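Local coordinates for tripeptidase (Staphylococcus aureus subsp. aureus, PDB 3RZA), which probably hydrolyses tripeptides, as a metallopeptidase of the M20 family with a zinc ion and a neighbouring calcium ion in its metal centre, at residues T45-L50 against L72-L77; T96-T101 against G161-L166; Q306-F311 against D344-N349. One frame throughout, in Å; residues are numbered along the deposited sequence.

Along the chain the three contacts come in series: contact 1, then contact 2, then contact 3. Contacts 1 and 2 have centres about 11 Å apart and touch: the selenomethionine Met99 packs on Gln47, Ile46 and Leu50 of helix 46-56. Contacts 2 and 3 lie about 13 Å apart between centres and meet where Asp344 packs on Glu162 and His98, and Leu166 on Tyr308; both reach the large mixed sheet. Contacts 1 and 3 are about 22 Å apart between centres and do not touch. Contact 2, between them, supplies His98 to the zinc ion and Glu163 to the adjacent calcium ion, so the other two pack against the surroundings of the metal centre.

Contact 1: T45-L50 against L72-L77; sequences TIQPIL and LGANNL. With CA (calcium ion), chain E.
The side-chain amide of Gln47 has the backbone carbonyl of Asn75 at its NE2 edge, only 9° from the amide plane, while the methyl CD2 of Leu77 lies over one face of the amide, 3.4 Å from Gln47 NE2. The bond from Gln47 NE2 to Asn75 O is nearly straight (2.9 Å, N-H...O 166°), although the donor stands above the carbonyl plane of Asn75. Glu63 OE1 also accepts from Gln47 NE2, and from Asn75 ND2 as well, so one carboxylate oxygen ties both side chains together. With CG anti to the backbone N (chi1 -166°) and the chain bent at chi2, the amide turns along the loop, while Gln47 CB rests on the methyl of Ala74 (CB to CB 3.6 Å). Leu77 runs obliquely across Gln47, its CD1 3.7 Å from Gln47 O and 4.3 Å from Leu50 CB. At the start of 72-77, Leu72 O binds a calcium ion at 2.4 Å, with the backbone oxygens of Ala67 and His69 and three waters. The contact packs the first turn of helix 46-56 against the loop leading into strand 77-81; Leu50 reaches on to Leu134 of helix 128-147, and both Leu50 and Leu77 pack on Ile158 of strand 154-159.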
ATOM      1  N   THR A  45     -29.966  17.536   4.250  1.00 22.21           N
ATOM      2  CA  THR A  45     -30.236  18.978   4.376  1.00 21.90           C
ATOM      3  C   THR A  45     -30.740  19.602   3.073  1.00 21.07           C
ATOM      4  O   THR A  45     -31.724  20.354   3.083  1.00 22.01           O
ATOM      5  CB  THR A  45     -29.014  19.732   4.871  1.00 22.93           C
ATOM      6  OG1 THR A  45     -28.702  19.283   6.184  1.00 23.11           O
ATOM      7  CG2 THR A  45     -29.287  21.214   4.940  1.00 25.19           C
ATOM      8  N   ILE A  46     -30.064  19.327   1.965  1.00 20.08           N
ATOM      9  CA  ILE A  46     -30.460  19.927   0.682  1.00 18.17           C
ATOM     10  C   ILE A  46     -31.807  19.363   0.144  1.00 18.70           C
ATOM     11  O   ILE A  46     -32.583  20.103  -0.495  1.00 17.98           O
ATOM     12  CB  ILE A  46     -29.340  19.811  -0.390  1.00 17.08           C
ATOM     13  CG1 ILE A  46     -29.588  20.810  -1.519  1.00 16.23           C
ATOM     14  CG2 ILE A  46     -29.225  18.366  -0.926  1.00 15.89           C
ATOM     15  CD1 ILE A  46     -28.475  20.871  -2.506  1.00 12.47           C
ATOM     16  N   GLN A  47     -32.111  18.102   0.468  1.00 17.79           N
ATOM     17  CA  GLN A  47     -33.262  17.430  -0.127  1.00 17.98           C
ATOM     18  C   GLN A  47     -34.606  18.083   0.164  1.00 18.45           C
ATOM     19  O   GLN A  47     -35.319  18.378  -0.795  1.00 15.73           O
ATOM     20  CB  GLN A  47     -33.284  15.921   0.185  1.00 17.95           C
ATOM     21  CG  GLN A  47     -34.286  15.114  -0.685  1.00 15.89           C
ATOM     22  CD  GLN A  47     -35.558  14.740   0.055  1.00 20.57           C
ATOM     23  OE1 GLN A  47     -36.055  15.499   0.895  1.00 18.12           O
ATOM     24  NE2 GLN A  47     -36.109  13.568  -0.275  1.00 15.28           N
ATOM     25  N   PRO A  48     -34.960  18.318   1.466  1.00 20.73           N
ATOM     26  CA  PRO A  48     -36.208  19.074   1.748  1.00 22.04           C
ATOM     27  C   PRO A  48     -36.226  20.537   1.259  1.00 21.28           C
ATOM     28  O   PRO A  48     -37.305  21.066   1.008  1.00 23.61           O
ATOM     29  CB  PRO A  48     -36.323  19.033   3.298  1.00 23.34           C
ATOM     30  CG  PRO A  48     -35.328  18.066   3.760  1.00 25.01           C
ATOM     31  CD  PRO A  48     -34.272  17.962   2.723  1.00 22.41           C
ATOM     32  N   ILE A  49     -35.064  21.185   1.151  1.00 21.20           N
ATOM     33  CA  ILE A  49     -34.980  22.544   0.554  1.00 18.81           C
ATOM     34  C   ILE A  49     -35.351  22.526  -0.944  1.00 18.58           C
ATOM     35  O   ILE A  49     -36.156  23.341  -1.394  1.00 18.87           O
ATOM     36  CB  ILE A  49     -33.586  23.185   0.760  1.00 18.78           C
ATOM     37  CG1 ILE A  49     -33.328  23.473   2.270  1.00 18.38           C
ATOM     38  CG2 ILE A  49     -33.480  24.449  -0.032  1.00 15.65           C
ATOM     39  CD1 ILE A  49     -31.860  23.874   2.616  1.00 15.66           C
ATOM     40  N   LEU A  50     -34.816  21.558  -1.684  1.00 18.56           N
ATOM     41  CA  LEU A  50     -35.182  21.366  -3.081  1.00 18.58           C
ATOM     42  C   LEU A  50     -36.646  20.991  -3.273  1.00 18.04           C
ATOM     43  O   LEU A  50     -37.296  21.534  -4.159  1.00 17.39           O
ATOM     44  CB  LEU A  50     -34.294  20.316  -3.759  1.00 18.97           C
ATOM     45  CG  LEU A  50     -32.876  20.719  -4.103  1.00 18.59           C
ATOM     46  CD1 LEU A  50     -32.090  19.490  -4.460  1.00 17.06           C
ATOM     47  CD2 LEU A  50     -32.844  21.695  -5.246  1.00 18.69           C
ATOM     48  N   LEU A  72     -26.938   6.373   1.609  1.00 24.05           N
ATOM     49  CA  LEU A  72     -27.757   7.498   1.092  1.00 21.90           C
ATOM     50  C   LEU A  72     -28.466   8.217   2.252  1.00 22.60           C
ATOM     51  O   LEU A  72     -29.080   7.574   3.099  1.00 21.13           O
ATOM     52  CB  LEU A  72     -28.810   7.001   0.108  1.00 22.77           C
ATOM     53  CG  LEU A  72     -28.369   6.218  -1.138  1.00 21.67           C
ATOM     54  CD1 LEU A  72     -29.615   5.722  -1.880  1.00 18.61           C
ATOM     55  CD2 LEU A  72     -27.538   7.075  -2.034  1.00 18.48           C
ATOM     56  N   GLY A  73     -28.371   9.545   2.275  1.00 20.78           N
ATOM     57  CA  GLY A  73     -28.908  10.365   3.373  1.00 22.59           C
ATOM     58  C   GLY A  73     -30.295  10.944   3.130  1.00 21.53           C
ATOM     59  O   GLY A  73     -30.790  11.667   3.980  1.00 22.56           O
ATOM     60  N   ALA A  74     -30.903  10.656   1.967  1.00 18.10           N
ATOM     61  CA  ALA A  74     -32.243  11.144   1.651  1.00 19.36           C
ATOM     62  C   ALA A  74     -32.857  10.353   0.505  1.00 20.11           C
ATOM     63  O   ALA A  74     -32.164   9.621  -0.214  1.00 19.52           O
ATOM     64  CB  ALA A  74     -32.225  12.676   1.322  1.00 14.70           C
ATOM     65  N   ASN A  75     -34.172  10.497   0.364  1.00 20.10           N
ATOM     66  CA  ASN A  75     -34.919   9.887  -0.737  1.00 21.37           C
ATOM     67  C   ASN A  75     -34.697  10.668  -2.010  1.00 19.42           C
ATOM     68  O   ASN A  75     -34.475  11.883  -1.967  1.00 18.83           O
ATOM     69  CB  ASN A  75     -36.431   9.860  -0.428  1.00 20.72           C
ATOM     70  CG  ASN A  75     -36.755   9.128   0.851  1.00 22.56           C
ATOM     71  OD1 ASN A  75     -36.200   8.066   1.124  1.00 18.94           O
ATOM     72  ND2 ASN A  75     -37.676   9.682   1.638  1.00 15.90           N
ATOM     73  N   ASN A  76     -34.835   9.990  -3.147  1.00 21.27           N
ATOM     74  CA  ASN A  76     -34.931  10.676  -4.444  1.00 18.83           C
ATOM     75  C   ASN A  76     -36.265  11.418  -4.503  1.00 18.28           C
ATOM     76  O   ASN A  76     -37.202  11.028  -3.823  1.00 21.13           O
ATOM     77  CB  ASN A  76     -34.867   9.706  -5.623  1.00 19.56           C
ATOM     78  CG  ASN A  76     -33.640   8.816  -5.605  1.00 16.20           C
ATOM     79  OD1 ASN A  76     -32.513   9.290  -5.673  1.00 14.94           O
ATOM     80  ND2 ASN A  76     -33.863   7.512  -5.560  1.00 13.37           N
ATOM     81  N   LEU A  77     -36.327  12.485  -5.302  1.00 15.50           N
ATOM     82  CA  LEU A  77     -37.567  13.254  -5.539  1.00 16.39           C
ATOM     83  C   LEU A  77     -37.977  13.055  -6.995  1.00 17.13           C
ATOM     84  O   LEU A  77     -37.130  13.159  -7.876  1.00 20.83           O
ATOM     85  CB  LEU A  77     -37.325  14.736  -5.290  1.00 14.59           C
ATOM     86  CG  LEU A  77     -36.842  15.157  -3.907  1.00 16.85           C
ATOM     87  CD1 LEU A  77     -36.408  16.611  -3.879  1.00 17.62           C
ATOM     88  CD2 LEU A  77     -37.935  14.897  -2.876  1.00 15.92           C
TER
HETATM   89 CA    CA E 405     -29.570   6.154   4.987  1.00 59.11          CA
HETATM   90  O   HOH W   1     -27.341   6.377   5.564  1.00 38.27           O
HETATM   91  O   HOH W   2     -30.870   7.747   6.497  1.00 26.47           O
HETATM   92  O   HOH W   3     -29.875   4.054   6.504  1.00 28.03           O

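Contact 2: T96-T101 against G161-L166; sequences TSHMDT and GEESGL. With ZN (zinc ion), chain C; CA (calcium ion), chain D.
Glu162 folds over one face of the His98 ring, CG anti to the backbone N (chi1 -167°) and bent at chi2. Its CB makes a CH-pi contact 3.7 Å from the ring centroid, and the carboxylate stacks 12° from parallel. Glu162 OE1 comes within 3.3 Å of His98 NE2 without a hydrogen bond, since that nitrogen binds zinc at 2.1 Å. Water 4, bridging zinc and calcium, donates a long bond (3.3 Å from the water oxygen) to Glu162 OE1. The Glu163 carboxylate stands almost perpendicular to the ring (87°) and binds calcium through both oxygens, OE2 the nearer at 2.2 Å. Asp129 bridges the metals; Asp186 joins His98 at zinc and His366 joins Glu163 at calcium. Asp100 is a second-shell residue: His98 ND1 makes weak bonds to its OD1 and backbone O, together probably helping to orient the imidazole. Glu162 N also bonds weakly to OD1, while OD2 takes Glu163 N from the syn side at 2.9 Å and pairs with Thr40 OG1. Consistent with the cocatalytic centre of M20 peptidases, with calcium modelled at the second position, the site lies where strand 93-98 ends beside the loop joining strand 154-159 to helix 167-171, against Asp344 of helix 344-348.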
ATOM      1  N   THR A  96     -33.451  14.833 -15.454  1.00 15.24           N
ATOM      2  CA  THR A  96     -32.806  14.415 -14.202  1.00 17.89           C
ATOM      3  C   THR A  96     -31.472  15.112 -13.937  1.00 18.70           C
ATOM      4  O   THR A  96     -30.698  15.355 -14.858  1.00 21.66           O
ATOM      5  CB  THR A  96     -32.630  12.863 -14.093  1.00 18.85           C
ATOM      6  OG1 THR A  96     -32.153  12.521 -12.788  1.00 23.35           O
ATOM      7  CG2 THR A  96     -31.660  12.327 -15.109  1.00 22.43           C
ATOM      8  N   SER A  97     -31.298  15.539 -12.682  1.00 17.69           N
ATOM      9  CA  SER A  97     -30.024  15.952 -12.144  1.00 19.68           C
ATOM     10  C   SER A  97     -29.866  15.317 -10.786  1.00 17.18           C
ATOM     11  O   SER A  97     -30.812  14.764 -10.265  1.00 20.54           O
ATOM     12  CB  SER A  97     -29.960  17.479 -12.044  1.00 20.94           C
ATOM     13  OG  SER A  97     -29.520  18.030 -13.278  1.00 24.78           O
ATOM     14  N   HIS A  98     -28.653  15.330 -10.259  1.00 16.21           N
ATOM     15  CA  HIS A  98     -28.375  14.767  -8.928  1.00 15.83           C
ATOM     16  C   HIS A  98     -28.025  15.880  -7.927  1.00 16.04           C
ATOM     17  O   HIS A  98     -27.339  16.846  -8.277  1.00 17.17           O
ATOM     18  CB  HIS A  98     -27.287  13.686  -8.979  1.00 15.46           C
ATOM     19  CG  HIS A  98     -25.941  14.165  -9.395  1.00 19.29           C
ATOM     20  ND1 HIS A  98     -24.975  14.550  -8.493  1.00 21.26           N
ATOM     21  CD2 HIS A  98     -25.348  14.179 -10.611  1.00 18.16           C
ATOM     22  CE1 HIS A  98     -23.862  14.840  -9.144  1.00 19.77           C
ATOM     23  NE2 HIS A  98     -24.059  14.611 -10.429  1.00 21.02           N
HETATM   24  N   MSE A  99     -28.529  15.738  -6.700  1.00 15.89           N
HETATM   25  CA  MSE A  99     -28.399  16.772  -5.664  1.00 15.54           C
HETATM   26  C   MSE A  99     -27.104  16.669  -4.845  1.00 17.92           C
HETATM   27  O   MSE A  99     -26.770  17.613  -4.103  1.00 18.05           O
HETATM   28  CB  MSE A  99     -29.627  16.759  -4.759  1.00 15.65           C
HETATM   29  CG  MSE A  99     -29.678  15.662  -3.742  1.00 13.67           C
HETATM   30 SE   MSE A  99     -31.342  15.661  -2.840  0.75 12.15          SE
HETATM   31  CE  MSE A  99     -32.415  14.814  -4.235  1.00  9.84           C
ATOM     32  N   ASP A 100     -26.400  15.528  -4.946  1.00 17.34           N
ATOM     33  CA  ASP A 100     -25.129  15.326  -4.233  1.00 18.12           C
ATOM     34  C   ASP A 100     -23.896  15.809  -5.033  1.00 20.64           C
ATOM     35  O   ASP A 100     -23.929  15.903  -6.256  1.00 17.09           O
ATOM     36  CB  ASP A 100     -24.926  13.864  -3.794  1.00 16.39           C
ATOM     37  CG  ASP A 100     -24.804  12.877  -4.979  1.00 19.74           C
ATOM     38  OD1 ASP A 100     -25.596  12.991  -5.934  1.00 18.64           O
ATOM     39  OD2 ASP A 100     -23.939  11.978  -4.937  1.00 20.26           O
ATOM     40  N   THR A 101     -22.824  16.116  -4.298  1.00 20.82           N
ATOM     41  CA  THR A 101     -21.522  16.460  -4.864  1.00 20.88           C
ATOM     42  C   THR A 101     -20.458  15.515  -4.298  1.00 20.89           C
ATOM     43  O   THR A 101     -20.681  14.852  -3.283  1.00 20.68           O
ATOM     44  CB  THR A 101     -21.132  17.875  -4.478  1.00 20.21           C
ATOM     45  OG1 THR A 101     -20.776  17.891  -3.091  1.00 18.27           O
ATOM     46  CG2 THR A 101     -22.262  18.822  -4.708  1.00 20.33           C
ATOM     47  N   GLY A 161     -26.868  10.289  -4.120  1.00 17.45           N
ATOM     48  CA  GLY A 161     -25.823   9.306  -4.272  1.00 17.33           C
ATOM     49  C   GLY A 161     -25.283   9.029  -5.658  1.00 18.61           C
ATOM     50  O   GLY A 161     -24.690   7.977  -5.859  1.00 20.24           O
ATOM     51  N   GLU A 162     -25.474   9.940  -6.621  1.00 15.92           N
ATOM     52  CA  GLU A 162     -24.915   9.738  -7.954  1.00 18.59           C
ATOM     53  C   GLU A 162     -23.396   9.582  -7.908  1.00 18.30           C
ATOM     54  O   GLU A 162     -22.847   8.729  -8.602  1.00 18.51           O
ATOM     55  CB  GLU A 162     -25.321  10.857  -8.920  1.00 17.91           C
ATOM     56  CG  GLU A 162     -25.042  10.560 -10.428  1.00 20.20           C
ATOM     57  CD  GLU A 162     -23.633  10.968 -10.953  1.00 22.59           C
ATOM     58  OE1 GLU A 162     -22.789  11.578 -10.234  1.00 21.82           O
ATOM     59  OE2 GLU A 162     -23.373  10.673 -12.126  1.00 32.81           O
ATOM     60  N   GLU A 163     -22.759  10.358  -7.039  1.00 18.40           N
ATOM     61  CA  GLU A 163     -21.307  10.336  -6.861  1.00 22.53           C
ATOM     62  C   GLU A 163     -20.774   9.189  -6.016  1.00 20.73           C
ATOM     63  O   GLU A 163     -19.583   9.078  -5.882  1.00 19.84           O
ATOM     64  CB  GLU A 163     -20.831  11.660  -6.229  1.00 22.18           C
ATOM     65  CG  GLU A 163     -21.245  12.903  -6.964  1.00 23.66           C
ATOM     66  CD  GLU A 163     -20.499  13.131  -8.224  1.00 26.10           C
ATOM     67  OE1 GLU A 163     -19.833  12.223  -8.785  1.00 22.18           O
ATOM     68  OE2 GLU A 163     -20.537  14.283  -8.702  1.00 23.39           O
ATOM     69  N   SER A 164     -21.656   8.367  -5.435  1.00 23.22           N
ATOM     70  CA  SER A 164     -21.283   7.096  -4.798  1.00 24.75           C
ATOM     71  C   SER A 164     -21.495   5.861  -5.721  1.00 26.42           C
ATOM     72  O   SER A 164     -21.492   4.732  -5.226  1.00 28.84           O
ATOM     73  CB  SER A 164     -22.088   6.902  -3.504  1.00 24.26           C
ATOM     74  OG  SER A 164     -21.997   8.016  -2.669  1.00 26.81           O
ATOM     75  N   GLY A 165     -21.649   6.073  -7.036  1.00 22.71           N
ATOM     76  CA  GLY A 165     -21.866   4.985  -7.996  1.00 20.71           C
ATOM     77  C   GLY A 165     -23.318   4.828  -8.415  1.00 20.41           C
ATOM     78  O   GLY A 165     -23.825   3.700  -8.477  1.00 22.11           O
ATOM     79  N   LEU A 166     -23.981   5.957  -8.712  1.00 19.15           N
ATOM     80  CA  LEU A 166     -25.362   5.973  -9.241  1.00 18.37           C
ATOM     81  C   LEU A 166     -26.373   5.268  -8.308  1.00 19.79           C
ATOM     82  O   LEU A 166     -27.368   4.709  -8.773  1.00 18.51           O
ATOM     83  CB  LEU A 166     -25.400   5.353 -10.645  1.00 17.71           C
ATOM     84  CG  LEU A 166     -24.282   5.727 -11.624  1.00 15.44           C
ATOM     85  CD1 LEU A 166     -24.493   4.993 -12.937  1.00 15.49           C
ATOM     86  CD2 LEU A 166     -24.210   7.237 -11.846  1.00 11.47           C
TER
HETATM   87 ZN    ZN C 401     -22.709  14.820 -12.070  1.00 26.60          ZN
HETATM   88 CA    CA D 402     -19.472  14.235 -10.626  1.00 32.28          CA
HETATM   89  O   HOH W   4     -21.169  13.444 -12.375  1.00 33.92           O

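Contact 3: Q306-F311 against D344-N349; sequences QSYPGF and DGSIIN. With PEG (di(hydroxyethyl)ether), chain J.
With chi1 at 69°, Phe311 CG sits between its backbone N and carbonyl carbon, which swings the ring onto the helix; Asn349, with chi1 -86°, lifts its amide to meet it. Asn349 ND2 lies 3.3 Å above the ring plane, over the centre, and its nearest ring atom is Phe311 CD2 at 3.4 Å. Ring and amide planes are inclined by 32°, so the nitrogen rather than the whole amide sits close to the face. ND2 is also held by Ser355 O and, weakly, by Gly345 O one helical turn back, which fixes the amide over the ring. At the edge of the same ring, near its plane, lies Ser346 OG, 4.0 Å from Phe311 CE1. Water 5 bridges the two segments, donating to Pro309 O and accepting from Ser346 OG, each at 2.7 Å; that hydroxyl itself accepts from Ser343 N. Water 6 lies 2.6 Å from Ser346 O. Ile347 CD1 also meets Pro309 CD at 4.0 Å and Tyr308 CB at 4.3 Å, the proline ring crossing the isoleucine at about a right angle. Ser307 and Tyr308 form a classic beta bulge opposite Gln201. This is strand-to-helix packing: the end of strand 299-312, antiparallel to strand 194-209, meets short helix 344-348, which carries Asp344 beside the metal centre and touches helix 167-171 through Ile347 and strand 93-98 through Ile348.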
ATOM      1  N   GLN A 306     -20.325  -5.238 -11.669  1.00 21.98           N
ATOM      2  CA  GLN A 306     -20.740  -4.266 -12.697  1.00 21.82           C
ATOM      3  C   GLN A 306     -21.119  -2.970 -12.012  1.00 22.04           C
ATOM      4  O   GLN A 306     -22.070  -2.938 -11.251  1.00 20.93           O
ATOM      5  CB  GLN A 306     -21.913  -4.785 -13.520  1.00 25.73           C
ATOM      6  CG  GLN A 306     -22.358  -3.799 -14.637  1.00 26.55           C
ATOM      7  CD  GLN A 306     -23.350  -4.409 -15.578  1.00 30.46           C
ATOM      8  OE1 GLN A 306     -23.027  -5.327 -16.336  1.00 35.49           O
ATOM      9  NE2 GLN A 306     -24.564  -3.905 -15.547  1.00 31.71           N
ATOM     10  N   SER A 307     -20.380  -1.899 -12.275  1.00 21.45           N
ATOM     11  CA  SER A 307     -20.748  -0.567 -11.751  1.00 21.32           C
ATOM     12  C   SER A 307     -22.018  -0.002 -12.438  1.00 20.82           C
ATOM     13  O   SER A 307     -22.931   0.484 -11.769  1.00 19.45           O
ATOM     14  CB  SER A 307     -19.598   0.416 -11.920  1.00 20.38           C
ATOM     15  OG  SER A 307     -18.387  -0.084 -11.371  1.00 25.28           O
ATOM     16  N   TYR A 308     -22.063  -0.072 -13.765  1.00 19.93           N
ATOM     17  CA  TYR A 308     -23.254   0.348 -14.511  1.00 19.83           C
ATOM     18  C   TYR A 308     -23.245  -0.259 -15.909  1.00 18.84           C
ATOM     19  O   TYR A 308     -22.178  -0.578 -16.421  1.00 20.73           O
ATOM     20  CB  TYR A 308     -23.346   1.894 -14.586  1.00 20.82           C
ATOM     21  CG  TYR A 308     -22.044   2.574 -14.957  1.00 17.12           C
ATOM     22  CD1 TYR A 308     -21.654   2.687 -16.281  1.00 19.43           C
ATOM     23  CD2 TYR A 308     -21.219   3.113 -13.986  1.00 19.09           C
ATOM     24  CE1 TYR A 308     -20.452   3.296 -16.638  1.00 21.10           C
ATOM     25  CE2 TYR A 308     -20.002   3.752 -14.339  1.00 21.89           C
ATOM     26  CZ  TYR A 308     -19.643   3.828 -15.676  1.00 19.76           C
ATOM     27  OH  TYR A 308     -18.470   4.387 -16.079  1.00 16.91           O
ATOM     28  N   PRO A 309     -24.431  -0.435 -16.527  1.00 17.96           N
ATOM     29  CA  PRO A 309     -24.467  -0.956 -17.891  1.00 18.76           C
ATOM     30  C   PRO A 309     -24.376   0.146 -18.950  1.00 17.83           C
ATOM     31  O   PRO A 309     -24.858   1.258 -18.731  1.00 17.58           O
ATOM     32  CB  PRO A 309     -25.816  -1.673 -17.959  1.00 19.61           C
ATOM     33  CG  PRO A 309     -26.700  -0.897 -17.012  1.00 18.57           C
ATOM     34  CD  PRO A 309     -25.792  -0.263 -15.973  1.00 20.09           C
ATOM     35  N   GLY A 310     -23.785  -0.195 -20.095  1.00 17.46           N
ATOM     36  CA  GLY A 310     -23.681   0.705 -21.231  1.00 18.43           C
ATOM     37  C   GLY A 310     -24.960   0.813 -22.019  1.00 19.43           C
ATOM     38  O   GLY A 310     -25.870   0.023 -21.839  1.00 20.95           O
ATOM     39  N   PHE A 311     -25.040   1.847 -22.845  1.00 19.51           N
ATOM     40  CA  PHE A 311     -26.143   2.040 -23.775  1.00 19.68           C
ATOM     41  C   PHE A 311     -25.651   2.788 -25.022  1.00 19.32           C
ATOM     42  O   PHE A 311     -24.527   3.318 -25.066  1.00 16.84           O
ATOM     43  CB  PHE A 311     -27.305   2.793 -23.101  1.00 19.63           C
ATOM     44  CG  PHE A 311     -27.004   4.241 -22.795  1.00 21.60           C
ATOM     45  CD1 PHE A 311     -26.347   4.600 -21.626  1.00 25.75           C
ATOM     46  CD2 PHE A 311     -27.374   5.257 -23.686  1.00 24.33           C
ATOM     47  CE1 PHE A 311     -26.057   5.934 -21.349  1.00 20.07           C
ATOM     48  CE2 PHE A 311     -27.071   6.591 -23.423  1.00 19.25           C
ATOM     49  CZ  PHE A 311     -26.421   6.928 -22.251  1.00 23.93           C
ATOM     50  N   ASP A 344     -26.692   8.939 -14.103  1.00 18.60           N
ATOM     51  CA  ASP A 344     -28.016   8.384 -13.794  1.00 20.50           C
ATOM     52  C   ASP A 344     -28.789   7.930 -15.023  1.00 19.89           C
ATOM     53  O   ASP A 344     -29.612   7.013 -14.926  1.00 19.17           O
ATOM     54  CB  ASP A 344     -28.866   9.370 -12.971  1.00 22.37           C
ATOM     55  CG  ASP A 344     -28.362   9.519 -11.527  1.00 25.93           C
ATOM     56  OD1 ASP A 344     -27.803   8.557 -10.950  1.00 24.32           O
ATOM     57  OD2 ASP A 344     -28.520  10.606 -10.979  1.00 25.84           O
ATOM     58  N   GLY A 345     -28.510   8.559 -16.162  1.00 18.20           N
ATOM     59  CA  GLY A 345     -29.004   8.114 -17.454  1.00 20.73           C
ATOM     60  C   GLY A 345     -28.658   6.698 -17.848  1.00 19.62           C
ATOM     61  O   GLY A 345     -29.437   6.069 -18.539  1.00 20.86           O
ATOM     62  N   SER A 346     -27.497   6.203 -17.397  1.00 18.44           N
ATOM     63  CA  SER A 346     -27.092   4.802 -17.606  1.00 18.01           C
ATOM     64  C   SER A 346     -28.043   3.833 -16.910  1.00 20.07           C
ATOM     65  O   SER A 346     -28.300   2.752 -17.431  1.00 19.95           O
ATOM     66  CB  SER A 346     -25.665   4.541 -17.092  1.00 19.42           C
ATOM     67  OG  SER A 346     -24.692   5.434 -17.640  1.00 15.64           O
ATOM     68  N   ILE A 347     -28.552   4.221 -15.732  1.00 19.06           N
ATOM     69  CA  ILE A 347     -29.507   3.407 -15.000  1.00 20.83           C
ATOM     70  C   ILE A 347     -30.913   3.561 -15.556  1.00 23.23           C
ATOM     71  O   ILE A 347     -31.627   2.556 -15.709  1.00 26.13           O
ATOM     72  CB  ILE A 347     -29.503   3.727 -13.494  1.00 21.98           C
ATOM     73  CG1 ILE A 347     -28.105   3.526 -12.889  1.00 23.92           C
ATOM     74  CG2 ILE A 347     -30.522   2.845 -12.755  1.00 22.73           C
ATOM     75  CD1 ILE A 347     -27.432   2.132 -13.194  1.00 23.67           C
ATOM     76  N   ILE A 348     -31.305   4.789 -15.876  1.00 19.50           N
ATOM     77  CA  ILE A 348     -32.687   5.076 -16.283  1.00 22.01           C
ATOM     78  C   ILE A 348     -33.010   4.410 -17.622  1.00 21.35           C
ATOM     79  O   ILE A 348     -34.105   3.879 -17.788  1.00 18.39           O
ATOM     80  CB  ILE A 348     -32.976   6.620 -16.376  1.00 22.15           C
ATOM     81  CG1 ILE A 348     -32.777   7.310 -15.004  1.00 28.07           C
ATOM     82  CG2 ILE A 348     -34.403   6.895 -16.980  1.00 16.73           C
ATOM     83  CD1 ILE A 348     -34.008   7.551 -14.231  1.00 34.10           C
ATOM     84  N   ASN A 349     -32.041   4.411 -18.550  1.00 20.09           N
ATOM     85  CA  ASN A 349     -32.138   3.602 -19.785  1.00 19.87           C
ATOM     86  C   ASN A 349     -32.522   2.133 -19.556  1.00 20.26           C
ATOM     87  O   ASN A 349     -33.292   1.595 -20.340  1.00 22.19           O
ATOM     88  CB  ASN A 349     -30.839   3.678 -20.645  1.00 19.49           C
ATOM     89  CG  ASN A 349     -30.822   4.889 -21.603  1.00 20.67           C
ATOM     90  OD1 ASN A 349     -31.682   5.013 -22.465  1.00 21.25           O
ATOM     91  ND2 ASN A 349     -29.831   5.777 -21.442  1.00 17.36           N
TER
HETATM   92  C1  PEG J 411     -22.304  -9.493 -11.798  1.00 48.53           C
HETATM   93  O1  PEG J 411     -21.516  -9.648 -12.988  1.00 43.86           O
HETATM   94  C2  PEG J 411     -21.622  -8.520 -10.839  1.00 46.32           C
HETATM   95  O2  PEG J 411     -22.423  -7.331 -10.681  1.00 51.77           O
HETATM   96  C3  PEG J 411     -22.474  -6.841  -9.329  1.00 48.00           C
HETATM   97  O   HOH W   5     -23.561   3.575 -19.240  1.00 15.83           O
HETATM   98  O   HOH W   6     -28.019   1.563 -19.773  1.00 22.82           O